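Local coordinates for probable protein phosphatase 2C 50 (Oryza sativa subsp. japonica, PDB 5ZCG) that probably removes phosphate from phosphoserine and phosphothreonine residues of proteins, as a magnesium-dependent phosphatase of the PP2C family, at residues A27-R32 against L52-F57; H155-N160 against V232-R237. The protein carries 5 engineered substitutions. All blocks are in the same frame, centred on the assembly; numbering follows the deposited sequence.

Contact 1: residues A27-R32 against L52-F57; sequences ADVPVR and LPAHLF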
ATOM      1  N   ALA A  27     -23.894   8.965   0.204  1.00 32.58           N
ATOM      2  CA  ALA A  27     -24.334   9.096  -1.177  1.00 31.97           C
ATOM      3  C   ALA A  27     -25.694   8.436  -1.323  1.00 33.76           C
ATOM      4  O   ALA A  27     -26.179   7.744  -0.422  1.00 31.82           O
ATOM      5  CB  ALA A  27     -23.329   8.468  -2.154  1.00 28.13           C
ATOM      6  N   ASP A  28     -26.297   8.660  -2.482  1.00 29.16           N
ATOM      7  CA  ASP A  28     -27.476   7.934  -2.925  1.00 36.16           C
ATOM      8  C   ASP A  28     -27.028   6.923  -3.969  1.00 36.50           C
ATOM      9  O   ASP A  28     -26.232   7.253  -4.854  1.00 40.27           O
ATOM     10  CB  ASP A  28     -28.526   8.877  -3.515  1.00 43.87           C
ATOM     11  CG  ASP A  28     -29.329   9.607  -2.452  1.00 50.87           C
ATOM     12  OD1 ASP A  28     -29.276   9.200  -1.271  1.00 52.63           O
ATOM     13  OD2 ASP A  28     -30.029  10.581  -2.804  1.00 53.79           O
ATOM     14  N   VAL A  29     -27.470   5.680  -3.827  1.00 34.89           N
ATOM     15  CA  VAL A  29     -27.121   4.665  -4.816  1.00 35.51           C
ATOM     16  C   VAL A  29     -28.121   4.762  -5.961  1.00 35.47           C
ATOM     17  O   VAL A  29     -29.335   4.718  -5.718  1.00 37.16           O
ATOM     18  CB  VAL A  29     -27.113   3.260  -4.196  1.00 39.30           C
ATOM     19  CG1 VAL A  29     -27.202   2.189  -5.278  1.00 36.14           C
ATOM     20  CG2 VAL A  29     -25.863   3.075  -3.362  1.00 44.39           C
ATOM     21  N   PRO A  30     -27.672   4.905  -7.207  1.00 34.19           N
ATOM     22  CA  PRO A  30     -28.614   4.833  -8.333  1.00 37.67           C
ATOM     23  C   PRO A  30     -29.258   3.457  -8.384  1.00 37.62           C
ATOM     24  O   PRO A  30     -28.576   2.434  -8.494  1.00 38.18           O
ATOM     25  CB  PRO A  30     -27.732   5.099  -9.558  1.00 36.50           C
ATOM     26  CG  PRO A  30     -26.487   5.749  -9.014  1.00 37.88           C
ATOM     27  CD  PRO A  30     -26.295   5.164  -7.651  1.00 34.01           C
ATOM     28  N   VAL A  31     -30.589   3.439  -8.309  1.00 34.72           N
ATOM     29  CA  VAL A  31     -31.313   2.175  -8.261  1.00 36.41           C
ATOM     30  C   VAL A  31     -31.167   1.413  -9.573  1.00 36.34           C
ATOM     31  O   VAL A  31     -31.294   0.182  -9.591  1.00 38.52           O
ATOM     32  CB  VAL A  31     -32.782   2.449  -7.880  1.00 37.66           C
ATOM     33  CG1 VAL A  31     -33.616   1.175  -7.907  1.00 37.83           C
ATOM     34  CG2 VAL A  31     -32.838   3.085  -6.495  1.00 38.14           C
ATOM     35  N   ARG A  32     -30.865   2.115 -10.669  1.00 32.13           N
ATOM     36  CA  ARG A  32     -30.568   1.467 -11.942  1.00 33.08           C
ATOM     37  C   ARG A  32     -29.320   0.593 -11.878  1.00 35.21           C
ATOM     38  O   ARG A  32     -29.030  -0.107 -12.851  1.00 38.97           O
ATOM     39  CB  ARG A  32     -30.417   2.518 -13.050  1.00 32.60           C
ATOM     40  CG  ARG A  32     -31.717   3.250 -13.394  1.00 35.96           C
ATOM     41  CD  ARG A  32     -32.249   2.837 -14.757  1.00 35.57           C
ATOM     42  NE  ARG A  32     -31.515   3.490 -15.835  1.00 36.34           N
ATOM     43  CZ  ARG A  32     -31.023   2.859 -16.898  1.00 39.24           C
ATOM     44  NH1 ARG A  32     -31.192   1.550 -17.036  1.00 38.10           N
ATOM     45  NH2 ARG A  32     -30.366   3.541 -17.829  1.00 39.72           N
ATOM     46  N   LEU A  52     -32.119   5.934  -2.747  1.00 37.29           N
ATOM     47  CA  LEU A  52     -31.763   4.934  -1.744  1.00 37.73           C
ATOM     48  C   LEU A  52     -30.501   5.398  -1.024  1.00 36.16           C
ATOM     49  O   LEU A  52     -29.418   5.431  -1.646  1.00 34.44           O
ATOM     50  CB  LEU A  52     -31.564   3.575  -2.409  1.00 40.53           C
ATOM     51  CG  LEU A  52     -31.210   2.376  -1.536  1.00 42.46           C
ATOM     52  CD1 LEU A  52     -32.346   2.053  -0.581  1.00 38.44           C
ATOM     53  CD2 LEU A  52     -30.887   1.185  -2.423  1.00 44.37           C
ATOM     54  N   PRO A  53     -30.577   5.754   0.256  1.00 35.96           N
ATOM     55  CA  PRO A  53     -29.374   6.177   0.982  1.00 35.66           C
ATOM     56  C   PRO A  53     -28.401   5.023   1.201  1.00 32.40           C
ATOM     57  O   PRO A  53     -28.799   3.866   1.370  1.00 32.18           O
ATOM     58  CB  PRO A  53     -29.925   6.697   2.317  1.00 34.38           C
ATOM     59  CG  PRO A  53     -31.403   6.851   2.111  1.00 39.66           C
ATOM     60  CD  PRO A  53     -31.779   5.819   1.099  1.00 38.89           C
ATOM     61  N   ALA A  54     -27.107   5.350   1.184  1.00 28.11           N
ATOM     62  CA  ALA A  54     -26.067   4.358   1.418  1.00 30.97           C
ATOM     63  C   ALA A  54     -24.975   4.942   2.305  1.00 33.89           C
ATOM     64  O   ALA A  54     -24.719   6.150   2.290  1.00 35.36           O
ATOM     65  CB  ALA A  54     -25.443   3.860   0.109  1.00 25.82           C
ATOM     66  N   HIS A  55     -24.318   4.061   3.060  1.00 33.41           N
ATOM     67  CA  HIS A  55     -23.215   4.404   3.945  1.00 35.80           C
ATOM     68  C   HIS A  55     -21.948   3.724   3.453  1.00 32.48           C
ATOM     69  O   HIS A  55     -21.997   2.656   2.842  1.00 33.07           O
ATOM     70  CB  HIS A  55     -23.505   3.971   5.383  1.00 40.14           C
ATOM     71  CG  HIS A  55     -24.961   3.845   5.689  1.00 39.73           C
ATOM     72  ND1 HIS A  55     -25.808   4.931   5.724  1.00 41.18           N
ATOM     73  CD2 HIS A  55     -25.723   2.761   5.963  1.00 40.09           C
ATOM     74  CE1 HIS A  55     -27.031   4.522   6.008  1.00 41.70           C
ATOM     75  NE2 HIS A  55     -27.005   3.210   6.159  1.00 43.34           N
ATOM     76  N   LEU A  56     -20.803   4.335   3.725  1.00 29.58           N
ATOM     77  CA  LEU A  56     -19.534   3.785   3.268  1.00 31.31           C
ATOM     78  C   LEU A  56     -18.646   3.456   4.460  1.00 29.79           C
ATOM     79  O   LEU A  56     -18.500   4.273   5.374  1.00 28.48           O
ATOM     80  CB  LEU A  56     -18.818   4.749   2.316  1.00 31.93           C
ATOM     81  CG  LEU A  56     -17.698   4.083   1.507  1.00 37.96           C
ATOM     82  CD1 LEU A  56     -18.273   3.118   0.485  1.00 42.77           C
ATOM     83  CD2 LEU A  56     -16.827   5.107   0.822  1.00 39.45           C
ATOM     84  N   PHE A  57     -18.077   2.253   4.462  1.00 30.07           N
ATOM     85  CA  PHE A  57     -17.084   1.849   5.447  1.00 28.11           C
ATOM     86  C   PHE A  57     -15.808   1.467   4.719  1.00 26.80           C
ATOM     87  O   PHE A  57     -15.853   0.879   3.637  1.00 26.83           O
ATOM     88  CB  PHE A  57     -17.583   0.680   6.308  1.00 28.34           C
ATOM     89  CG  PHE A  57     -18.878   0.967   7.004  1.00 30.60           C
ATOM     90  CD1 PHE A  57     -18.891   1.610   8.230  1.00 32.17           C
ATOM     91  CD2 PHE A  57     -20.085   0.613   6.423  1.00 30.13           C
ATOM     92  CE1 PHE A  57     -20.084   1.884   8.872  1.00 33.12           C
ATOM     93  CE2 PHE A  57     -21.280   0.882   7.059  1.00 33.28           C
ATOM     94  CZ  PHE A  57     -21.283   1.520   8.283  1.00 33.45           C
TER
HETATM   95  O   HOH W   1     -30.880   6.719  -5.495  1.00 35.22           O
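The carbonyl oxygen of L52 takes the amide hydrogen of V29 at an N-to-O distance of 2.9 Å, a nearly straight bond (164° at the hydrogen), and the CA-H of D28 approaches the same oxygen at 3.4 Å. This is the fraying end of an antiparallel pairing between strands 18-28 and 53-63 of the PP2C fold. D28 and P53 come between this bond and the next, from A54 N to A27 O (3.0 Å). They form a non-hydrogen-bonded pair, a place that suits proline, which has no amide hydrogen to give. D28 OD1 comes up beside P53 CA at 3.8 Å, while its OD2 makes a salt bridge to R51. On the other face, where A27 meets helix 67-91, A54 is small enough for V29 CG2, which stands anti to the carbonyl carbon, to come within 3.6 Å of its CB; both side chains also rest on L150 of strand 143-151. Past the last direct bond a water accepts from L52 N at 3.1 Å; it lies unusually close to V29 O, at 2.5 Å, and this half of the bridge is doubtful. Farther along the chain V31, entering a 3-10 turn, sets its CG2 4.3 Å from L52 CB.

Contact 2: residues H155-N160 against V232-R237; sequences HVVVAN and VMVVPR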
ATOM      1  N   HIS A 155     -28.464  -4.143  -0.300  1.00 30.06           N
ATOM      2  CA  HIS A 155     -27.242  -4.675  -0.891  1.00 33.41           C
ATOM      3  C   HIS A 155     -26.016  -4.186  -0.133  1.00 34.59           C
ATOM      4  O   HIS A 155     -26.027  -3.119   0.486  1.00 33.69           O
ATOM      5  CB  HIS A 155     -27.102  -4.268  -2.373  1.00 31.55           C
ATOM      6  CG  HIS A 155     -28.135  -4.878  -3.270  1.00 35.44           C
ATOM      7  ND1 HIS A 155     -29.433  -4.415  -3.337  1.00 37.69           N
ATOM      8  CD2 HIS A 155     -28.062  -5.922  -4.128  1.00 35.81           C
ATOM      9  CE1 HIS A 155     -30.114  -5.147  -4.201  1.00 38.50           C
ATOM     10  NE2 HIS A 155     -29.305  -6.068  -4.694  1.00 39.34           N
ATOM     11  N   VAL A 156     -24.957  -4.990  -0.193  1.00 33.14           N
ATOM     12  CA  VAL A 156     -23.607  -4.577   0.166  1.00 30.70           C
ATOM     13  C   VAL A 156     -22.741  -4.677  -1.084  1.00 29.01           C
ATOM     14  O   VAL A 156     -22.744  -5.710  -1.763  1.00 30.48           O
ATOM     15  CB  VAL A 156     -23.037  -5.445   1.303  1.00 30.43           C
ATOM     16  CG1 VAL A 156     -21.593  -5.071   1.577  1.00 28.14           C
ATOM     17  CG2 VAL A 156     -23.898  -5.314   2.555  1.00 30.54           C
ATOM     18  N   VAL A 157     -22.009  -3.611  -1.399  1.00 27.41           N
ATOM     19  CA  VAL A 157     -21.093  -3.599  -2.538  1.00 29.35           C
ATOM     20  C   VAL A 157     -19.677  -3.390  -2.023  1.00 30.24           C
ATOM     21  O   VAL A 157     -19.387  -2.388  -1.361  1.00 33.60           O
ATOM     22  CB  VAL A 157     -21.464  -2.518  -3.564  1.00 29.18           C
ATOM     23  CG1 VAL A 157     -20.630  -2.692  -4.826  1.00 30.22           C
ATOM     24  CG2 VAL A 157     -22.941  -2.594  -3.883  1.00 29.51           C
ATOM     25  N   VAL A 158     -18.788  -4.317  -2.345  1.00 27.30           N
ATOM     26  CA  VAL A 158     -17.433  -4.314  -1.817  1.00 27.55           C
ATOM     27  C   VAL A 158     -16.465  -4.057  -2.958  1.00 28.14           C
ATOM     28  O   VAL A 158     -16.562  -4.685  -4.018  1.00 33.61           O
ATOM     29  CB  VAL A 158     -17.106  -5.637  -1.105  1.00 26.75           C
ATOM     30  CG1 VAL A 158     -15.607  -5.766  -0.925  1.00 24.83           C
ATOM     31  CG2 VAL A 158     -17.836  -5.704   0.230  1.00 26.47           C
ATOM     32  N   ALA A 159     -15.537  -3.131  -2.741  1.00 24.78           N
ATOM     33  CA  ALA A 159     -14.416  -2.918  -3.646  1.00 27.68           C
ATOM     34  C   ALA A 159     -13.130  -3.094  -2.856  1.00 29.23           C
ATOM     35  O   ALA A 159     -12.917  -2.411  -1.848  1.00 27.64           O
ATOM     36  CB  ALA A 159     -14.471  -1.532  -4.285  1.00 23.85           C
ATOM     37  N   ASN A 160     -12.273  -4.002  -3.313  1.00 30.12           N
ATOM     38  CA  ASN A 160     -11.038  -4.311  -2.607  1.00 30.46           C
ATOM     39  C   ASN A 160      -9.836  -4.098  -3.511  1.00 31.80           C
ATOM     40  O   ASN A 160      -9.830  -4.540  -4.664  1.00 32.34           O
ATOM     41  CB  ASN A 160     -11.034  -5.747  -2.095  1.00 32.30           C
ATOM     42  CG  ASN A 160      -9.703  -6.131  -1.487  1.00 33.39           C
ATOM     43  OD1 ASN A 160      -9.316  -5.609  -0.444  1.00 30.44           O
ATOM     44  ND2 ASN A 160      -8.984  -7.032  -2.149  1.00 34.35           N
ATOM     45  N   VAL A 232     -14.505  -6.001  -7.439  1.00 29.50           N
ATOM     46  CA  VAL A 232     -15.806  -5.572  -6.942  1.00 29.26           C
ATOM     47  C   VAL A 232     -16.730  -6.776  -6.807  1.00 32.44           C
ATOM     48  O   VAL A 232     -16.752  -7.664  -7.668  1.00 32.97           O
ATOM     49  CB  VAL A 232     -16.412  -4.502  -7.872  1.00 28.93           C
ATOM     50  CG1 VAL A 232     -17.743  -3.978  -7.325  1.00 28.36           C
ATOM     51  CG2 VAL A 232     -15.417  -3.360  -8.072  1.00 30.36           C
ATOM     52  N   MET A 233     -17.496  -6.800  -5.721  1.00 30.70           N
ATOM     53  CA  MET A 233     -18.500  -7.824  -5.475  1.00 33.72           C
ATOM     54  C   MET A 233     -19.800  -7.152  -5.057  1.00 35.59           C
ATOM     55  O   MET A 233     -19.792  -6.256  -4.208  1.00 34.47           O
ATOM     56  CB  MET A 233     -18.031  -8.808  -4.396  1.00 38.43           C
ATOM     57  CG  MET A 233     -18.586 -10.216  -4.548  1.00 48.07           C
ATOM     58  SD  MET A 233     -17.805 -11.389  -3.414  1.00 56.46           S
ATOM     59  CE  MET A 233     -16.102 -11.324  -3.962  1.00 56.35           C
ATOM     60  N   VAL A 234     -20.906  -7.554  -5.679  1.00 37.12           N
ATOM     61  CA  VAL A 234     -22.241  -7.069  -5.336  1.00 35.07           C
ATOM     62  C   VAL A 234     -22.991  -8.204  -4.652  1.00 35.61           C
ATOM     63  O   VAL A 234     -23.191  -9.269  -5.249  1.00 37.81           O
ATOM     64  CB  VAL A 234     -23.005  -6.575  -6.575  1.00 34.74           C
ATOM     65  CG1 VAL A 234     -24.356  -6.004  -6.165  1.00 39.15           C
ATOM     66  CG2 VAL A 234     -22.189  -5.543  -7.331  1.00 30.49           C
ATOM     67  N   VAL A 235     -23.388  -8.000  -3.399  1.00 33.36           N
ATOM     68  CA  VAL A 235     -24.024  -9.073  -2.640  1.00 35.32           C
ATOM     69  C   VAL A 235     -25.350  -8.579  -2.074  1.00 37.82           C
ATOM     70  O   VAL A 235     -25.381  -7.684  -1.213  1.00 36.83           O
ATOM     71  CB  VAL A 235     -23.085  -9.626  -1.546  1.00 35.02           C
ATOM     72  CG1 VAL A 235     -22.436  -8.516  -0.748  1.00 36.87           C
ATOM     73  CG2 VAL A 235     -23.828 -10.578  -0.620  1.00 28.94           C
ATOM     74  N   PRO A 236     -26.472  -9.098  -2.560  1.00 39.93           N
ATOM     75  CA  PRO A 236     -27.759  -8.740  -1.958  1.00 40.93           C
ATOM     76  C   PRO A 236     -27.828  -9.238  -0.523  1.00 43.35           C
ATOM     77  O   PRO A 236     -27.371 -10.338  -0.201  1.00 42.60           O
ATOM     78  CB  PRO A 236     -28.786  -9.441  -2.857  1.00 43.55           C
ATOM     79  CG  PRO A 236     -28.009 -10.476  -3.617  1.00 44.18           C
ATOM     80  CD  PRO A 236     -26.624  -9.932  -3.763  1.00 40.57           C
ATOM     81  N   ARG A 237     -28.385  -8.406   0.350  1.00 41.66           N
ATOM     82  CA  ARG A 237     -28.473  -8.773   1.751  1.00 39.78           C
ATOM     83  C   ARG A 237     -29.504  -9.882   1.925  1.00 44.14           C
ATOM     84  O   ARG A 237     -30.459  -9.999   1.154  1.00 46.49           O
ATOM     85  CB  ARG A 237     -28.814  -7.548   2.596  1.00 34.94           C
ATOM     86  CG  ARG A 237     -27.632  -6.591   2.734  1.00 32.97           C
ATOM     87  CD  ARG A 237     -28.024  -5.287   3.400  1.00 35.58           C
ATOM     88  NE  ARG A 237     -28.408  -5.473   4.796  1.00 31.41           N
ATOM     89  CZ  ARG A 237     -28.429  -4.498   5.701  1.00 32.44           C
ATOM     90  NH1 ARG A 237     -28.084  -3.264   5.359  1.00 32.36           N
ATOM     91  NH2 ARG A 237     -28.792  -4.756   6.950  1.00 33.84           N
TER
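H155 lays its imidazole beside P236, CD2 approaching P236 CA at 3.6 Å and P236 CB at 3.8 Å, at one end of an antiparallel ladder between strands 155-161 and 231-236 of the PP2C fold. The ring gets there because CG is anti to the carbonyl carbon (chi1 -67°), which swings the imidazole across to the neighbouring strand. As H155 and P236 form a non-hydrogen-bonded pair, the proline's missing amide hydrogen costs the ladder nothing. V156 comes next, paired with V235 by two bonds: V156 N to V235 O is almost straight (176° at the hydrogen), and V235 N gives its hydrogen back to V156 O at 2.9 Å. A second such pair joins V158 and M233. V235 CG1, set between its own backbone N and carbonyl carbon (chi1 47°), packs on V156 CB at 3.7 Å; its 3.0 Å approach to V156 O is short and doubtful. Beta-branched valines suit these extended backbones and give each face a compact apolar surface. V157, V232 and V234 turn theirs to helix 99-118, whereas V156, V158 and V235 lie on the face toward strand 165-170. R237, just beyond the strand, runs its aliphatic part along the start of the partner: its CD lies near H155 N, and its guanidinium continues to the carbonyl oxygen of C152. Where the methylene stem passes V156, R237 CG meets V156 CG2 at 4.0 Å.

Both contacts belong to the same antiparallel sheet, with strand 143-151 between them: it pairs with 53-63 of contact 1 and with 155-161 of contact 2. Their centres are 12 Å apart, and they do not touch. Both are partly buried, but 4 of 11 touching residues are buried in contact 2 and 2 of 7 in contact 1. Contact 2 is thus a regular ladder nearer the middle of the chain, rich in valine and burying 505 Å². Contact 1, nearer the margin, catches a pairing as it comes apart and buries 300 Å²; its carboxylate answers to an arginine outside the pair. Each places a proline in a non-hydrogen-bonded position, and each meets a different helix of the cover.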